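Local coordinates for protein acetylserotonin O-methyltransferase (Homo sapiens, PDB 4A6D) that catalyses the last step of melatonin synthesis, transferring a methyl group from S-adenosylmethionine to the hydroxyl of N-acetylserotonin, at residues 161-172 and 189-197. Residues are numbered along the deposited sequence; the frame is centred on the assembly and turned at random.
Sequences QEVWSVNGRSVL and GAGALAKEC. With SAM (S-adenosylmethionine), chain D.
Leu193 presses one methyl against the indole of Trp164: CD1 lies 3.5 Å above the ring plane, displaced from its centre toward the rim, and comes within 3.6 Å of Trp164 CD2. On the opposite face Val163 CG1 sits over the ring centre, so the indole is clamped between two aliphatic groups. Leu193 reaches it with CG anti to its own backbone N (chi1 -159°), and its side chain fits as a knob into a hole formed by Trp164, Gly168, Val171 and Leu172. Farther along, Leu172 slants across Leu193 with CD1 to CD1 at 3.8 Å; the same Leu172 CD1 rests at 3.7 Å on CG of Glu196, whose chain bends at chi2, while Leu172 CD2 faces Cys197 SG. Near the start of helix 192-197, Ala192 CB meets Gln161 CB at 3.5 Å, and one water links Lys195 NZ to Gln161 OE1, the latter bond weak. The axes of the helical segments 164-172 and 192-197 approach to 9.8 Å and cross at -53°. Helix 192-197 follows the glycine-rich turn after strand 182-186 of the Rossmann-like methyltransferase domain; Ile282 of strand 278-283 also touches Trp164 and Leu193. The indole points its N-H at the cofactor: Trp164 NE1 donates to SAM OXT at 2.8 Å, nearly straight at 168°. The contact between the segments is thus mainly apolar, and its chemistry implies that apolar packing on both faces probably holds steady the plane of a ring whose N-H binds one carboxylate oxygen, OXT, of S-adenosylmethionine.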
loop_
_atom_site.group_PDB
_atom_site.type_symbol
_atom_site.label_atom_id
_atom_site.label_comp_id
_atom_site.label_asym_id
_atom_site.label_seq_id
_atom_site.Cartn_x
_atom_site.Cartn_y
_atom_site.Cartn_z
ATOM N N GLN A 161 -2.231 -19.490 10.495
ATOM C CA GLN A 161 -3.108 -20.652 10.305
ATOM C C GLN A 161 -4.129 -20.505 9.178
ATOM O O GLN A 161 -4.565 -21.498 8.573
ATOM C CB GLN A 161 -3.782 -21.060 11.631
ATOM C CG GLN A 161 -5.014 -20.263 12.058
ATOM C CD GLN A 161 -5.675 -20.837 13.289
ATOM O OE1 GLN A 161 -5.282 -21.897 13.820
ATOM N NE2 GLN A 161 -6.709 -20.143 13.764
ATOM N N GLU A 162 -4.493 -19.243 8.901
ATOM C CA GLU A 162 -5.501 -18.830 7.944
ATOM C C GLU A 162 -5.305 -19.277 6.501
ATOM O O GLU A 162 -6.289 -19.705 5.877
ATOM C CB GLU A 162 -5.801 -17.347 8.095
ATOM C CG GLU A 162 -6.545 -17.053 9.386
ATOM C CD GLU A 162 -6.962 -15.613 9.573
ATOM O OE1 GLU A 162 -6.299 -14.721 8.999
ATOM O OE2 GLU A 162 -7.936 -15.373 10.322
ATOM N N VAL A 163 -4.059 -19.245 5.977
ATOM C CA VAL A 163 -3.827 -19.671 4.588
ATOM C C VAL A 163 -4.172 -21.157 4.338
ATOM O O VAL A 163 -4.685 -21.510 3.260
ATOM C CB VAL A 163 -2.442 -19.261 4.029
ATOM C CG1 VAL A 163 -1.317 -20.124 4.617
ATOM C CG2 VAL A 163 -2.441 -19.296 2.489
ATOM N N TRP A 164 -3.944 -22.007 5.357
ATOM C CA TRP A 164 -4.208 -23.433 5.241
ATOM C C TRP A 164 -5.675 -23.824 5.071
ATOM O O TRP A 164 -5.964 -24.882 4.505
ATOM C CB TRP A 164 -3.432 -24.224 6.294
ATOM C CG TRP A 164 -1.985 -23.801 6.385
ATOM C CD1 TRP A 164 -1.339 -23.325 7.488
ATOM C CD2 TRP A 164 -1.039 -23.723 5.297
ATOM N NE1 TRP A 164 -0.051 -22.954 7.161
ATOM C CE2 TRP A 164 0.164 -23.206 5.826
ATOM C CE3 TRP A 164 -1.109 -24.011 3.907
ATOM C CZ2 TRP A 164 1.299 -22.994 5.034
ATOM C CZ3 TRP A 164 0.013 -23.791 3.117
ATOM C CH2 TRP A 164 1.203 -23.289 3.682
ATOM N N SER A 165 -6.599 -22.931 5.456
ATOM C CA SER A 165 -8.038 -23.137 5.270
ATOM C C SER A 165 -8.401 -23.102 3.768
ATOM O O SER A 165 -9.409 -23.688 3.368
ATOM C CB SER A 165 -8.830 -22.079 6.032
ATOM O OG SER A 165 -8.544 -20.763 5.586
ATOM N N VAL A 166 -7.559 -22.437 2.948
ATOM C CA VAL A 166 -7.718 -22.327 1.492
ATOM C C VAL A 166 -6.676 -23.133 0.712
ATOM O O VAL A 166 -7.026 -23.749 -0.281
ATOM C CB VAL A 166 -7.772 -20.860 0.978
ATOM C CG1 VAL A 166 -9.202 -20.395 0.810
ATOM C CG2 VAL A 166 -7.005 -19.908 1.881
ATOM N N ASN A 167 -5.392 -23.083 1.131
ATOM C CA ASN A 167 -4.264 -23.727 0.442
ATOM C C ASN A 167 -3.858 -25.116 0.978
ATOM O O ASN A 167 -3.104 -25.821 0.300
ATOM C CB ASN A 167 -3.039 -22.777 0.464
ATOM C CG ASN A 167 -2.138 -22.836 -0.761
ATOM O OD1 ASN A 167 -1.657 -21.802 -1.240
ATOM N ND2 ASN A 167 -1.850 -24.037 -1.289
ATOM N N GLY A 168 -4.338 -25.480 2.169
ATOM C CA GLY A 168 -4.011 -26.734 2.841
ATOM C C GLY A 168 -4.149 -28.002 2.026
ATOM O O GLY A 168 -3.187 -28.770 1.925
ATOM N N ARG A 169 -5.337 -28.232 1.430
ATOM C CA ARG A 169 -5.617 -29.445 0.651
ATOM C C ARG A 169 -4.699 -29.656 -0.553
ATOM O O ARG A 169 -4.283 -30.793 -0.792
ATOM C CB ARG A 169 -7.101 -29.562 0.250
ATOM C CG ARG A 169 -7.556 -31.009 0.182
ATOM C CD ARG A 169 -8.858 -31.251 -0.546
ATOM N NE ARG A 169 -9.109 -32.695 -0.601
ATOM C CZ ARG A 169 -8.848 -33.472 -1.653
ATOM N NH1 ARG A 169 -8.385 -32.942 -2.782
ATOM N NH2 ARG A 169 -9.075 -34.775 -1.594
ATOM N N SER A 170 -4.383 -28.572 -1.287
ATOM C CA SER A 170 -3.526 -28.580 -2.480
ATOM C C SER A 170 -2.135 -29.163 -2.145
ATOM O O SER A 170 -1.706 -30.131 -2.762
ATOM C CB SER A 170 -3.369 -27.165 -3.053
ATOM O OG SER A 170 -4.356 -26.244 -2.605
ATOM N N VAL A 171 -1.456 -28.572 -1.159
ATOM C CA VAL A 171 -0.105 -28.939 -0.743
ATOM C C VAL A 171 0.018 -30.317 -0.137
ATOM O O VAL A 171 0.963 -31.037 -0.459
ATOM C CB VAL A 171 0.612 -27.838 0.073
ATOM C CG1 VAL A 171 0.828 -26.585 -0.776
ATOM C CG2 VAL A 171 -0.133 -27.504 1.367
ATOM N N LEU A 172 -0.950 -30.712 0.700
ATOM C CA LEU A 172 -0.912 -32.015 1.345
ATOM C C LEU A 172 -1.286 -33.177 0.421
ATOM O O LEU A 172 -0.851 -34.312 0.675
ATOM C CB LEU A 172 -1.709 -32.012 2.654
ATOM C CG LEU A 172 -1.276 -30.958 3.701
ATOM C CD1 LEU A 172 -2.316 -30.800 4.767
ATOM C CD2 LEU A 172 0.095 -31.262 4.304
ATOM N N GLY A 189 3.566 -24.521 14.358
ATOM C CA GLY A 189 2.778 -23.451 14.971
ATOM C C GLY A 189 1.582 -23.939 15.761
ATOM O O GLY A 189 1.708 -24.831 16.605
ATOM N N ALA A 190 0.398 -23.382 15.446
ATOM C CA ALA A 190 -0.889 -23.712 16.084
ATOM C C ALA A 190 -1.405 -25.122 15.731
ATOM O O ALA A 190 -2.303 -25.623 16.410
ATOM C CB ALA A 190 -1.933 -22.663 15.725
ATOM N N GLY A 191 -0.839 -25.722 14.674
ATOM C CA GLY A 191 -1.185 -27.058 14.196
ATOM C C GLY A 191 -2.306 -27.143 13.178
ATOM O O GLY A 191 -2.899 -28.212 13.013
ATOM N N ALA A 192 -2.607 -26.021 12.483
ATOM C CA ALA A 192 -3.665 -25.933 11.474
ATOM C C ALA A 192 -3.425 -26.909 10.317
ATOM O O ALA A 192 -4.320 -27.694 9.980
ATOM C CB ALA A 192 -3.774 -24.514 10.955
ATOM N N LEU A 193 -2.201 -26.895 9.752
ATOM C CA LEU A 193 -1.806 -27.779 8.668
ATOM C C LEU A 193 -1.880 -29.250 9.112
ATOM O O LEU A 193 -2.400 -30.083 8.373
ATOM C CB LEU A 193 -0.412 -27.389 8.144
ATOM C CG LEU A 193 -0.032 -27.857 6.733
ATOM C CD1 LEU A 193 -1.014 -27.339 5.656
ATOM C CD2 LEU A 193 1.373 -27.448 6.408
ATOM N N ALA A 194 -1.447 -29.545 10.356
ATOM C CA ALA A 194 -1.498 -30.893 10.929
ATOM C C ALA A 194 -2.939 -31.364 11.089
ATOM O O ALA A 194 -3.214 -32.517 10.803
ATOM C CB ALA A 194 -0.793 -30.921 12.262
ATOM N N LYS A 195 -3.860 -30.484 11.516
ATOM C CA LYS A 195 -5.286 -30.801 11.659
ATOM C C LYS A 195 -5.849 -31.232 10.301
ATOM O O LYS A 195 -6.570 -32.232 10.232
ATOM C CB LYS A 195 -6.072 -29.592 12.205
ATOM C CG LYS A 195 -6.287 -29.596 13.723
ATOM C CD LYS A 195 -6.713 -28.205 14.254
ATOM C CE LYS A 195 -7.544 -28.260 15.524
ATOM N NZ LYS A 195 -7.652 -26.932 16.188
ATOM N N GLU A 196 -5.462 -30.516 9.226
ATOM C CA GLU A 196 -5.874 -30.782 7.848
ATOM C C GLU A 196 -5.274 -32.082 7.365
ATOM O O GLU A 196 -5.979 -32.904 6.774
ATOM C CB GLU A 196 -5.466 -29.615 6.927
ATOM C CG GLU A 196 -5.775 -29.828 5.451
ATOM C CD GLU A 196 -7.223 -29.676 5.035
ATOM O OE1 GLU A 196 -7.742 -28.539 5.107
ATOM O OE2 GLU A 196 -7.812 -30.675 4.563
ATOM N N CYS A 197 -3.978 -32.280 7.641
ATOM C CA CYS A 197 -3.238 -33.482 7.271
ATOM C C CYS A 197 -3.887 -34.770 7.796
ATOM O O CYS A 197 -4.062 -35.722 7.033
ATOM C CB CYS A 197 -1.787 -33.363 7.711
ATOM S SG CYS A 197 -0.642 -34.326 6.706
HETATM N N SAM D . 4.467 -23.932 9.590
HETATM C CA SAM D . 3.551 -22.840 9.987
HETATM C C SAM D . 2.673 -22.220 8.880
HETATM O O SAM D . 3.087 -22.253 7.740
HETATM O OXT SAM D . 1.542 -21.677 9.097
HETATM C CB SAM D . 4.385 -21.820 10.720
HETATM C CG SAM D . 5.361 -21.058 9.815
HETATM S SD SAM D . 6.198 -19.789 10.833
HETATM C CE SAM D . 6.848 -18.756 9.585
HETATM C "C5'" SAM D . 7.791 -20.565 11.263
HETATM C "C4'" SAM D . 7.504 -21.431 12.499
HETATM O "O4'" SAM D . 8.767 -21.938 12.890
HETATM C "C3'" SAM D . 6.939 -20.593 13.711
HETATM O "O3'" SAM D . 5.763 -21.205 14.264
HETATM C "C2'" SAM D . 8.166 -20.543 14.680
HETATM O "O2'" SAM D . 7.904 -20.450 16.080
HETATM C "C1'" SAM D . 8.859 -21.874 14.336
HETATM N N9 SAM D . 10.284 -21.893 14.730
HETATM C C8 SAM D . 11.223 -20.892 14.496
HETATM N N7 SAM D . 12.380 -21.249 14.968
HETATM C C5 SAM D . 12.259 -22.483 15.597
HETATM C C6 SAM D . 13.116 -23.354 16.296
HETATM N N6 SAM D . 14.428 -23.033 16.402
HETATM N N1 SAM D . 12.631 -24.560 16.761
HETATM C C2 SAM D . 11.333 -24.881 16.659
HETATM N N3 SAM D . 10.492 -24.063 16.009
HETATM C C4 SAM D . 10.902 -22.918 15.427
HETATM O O HOH W 1 -5.609 -25.093 15.151
#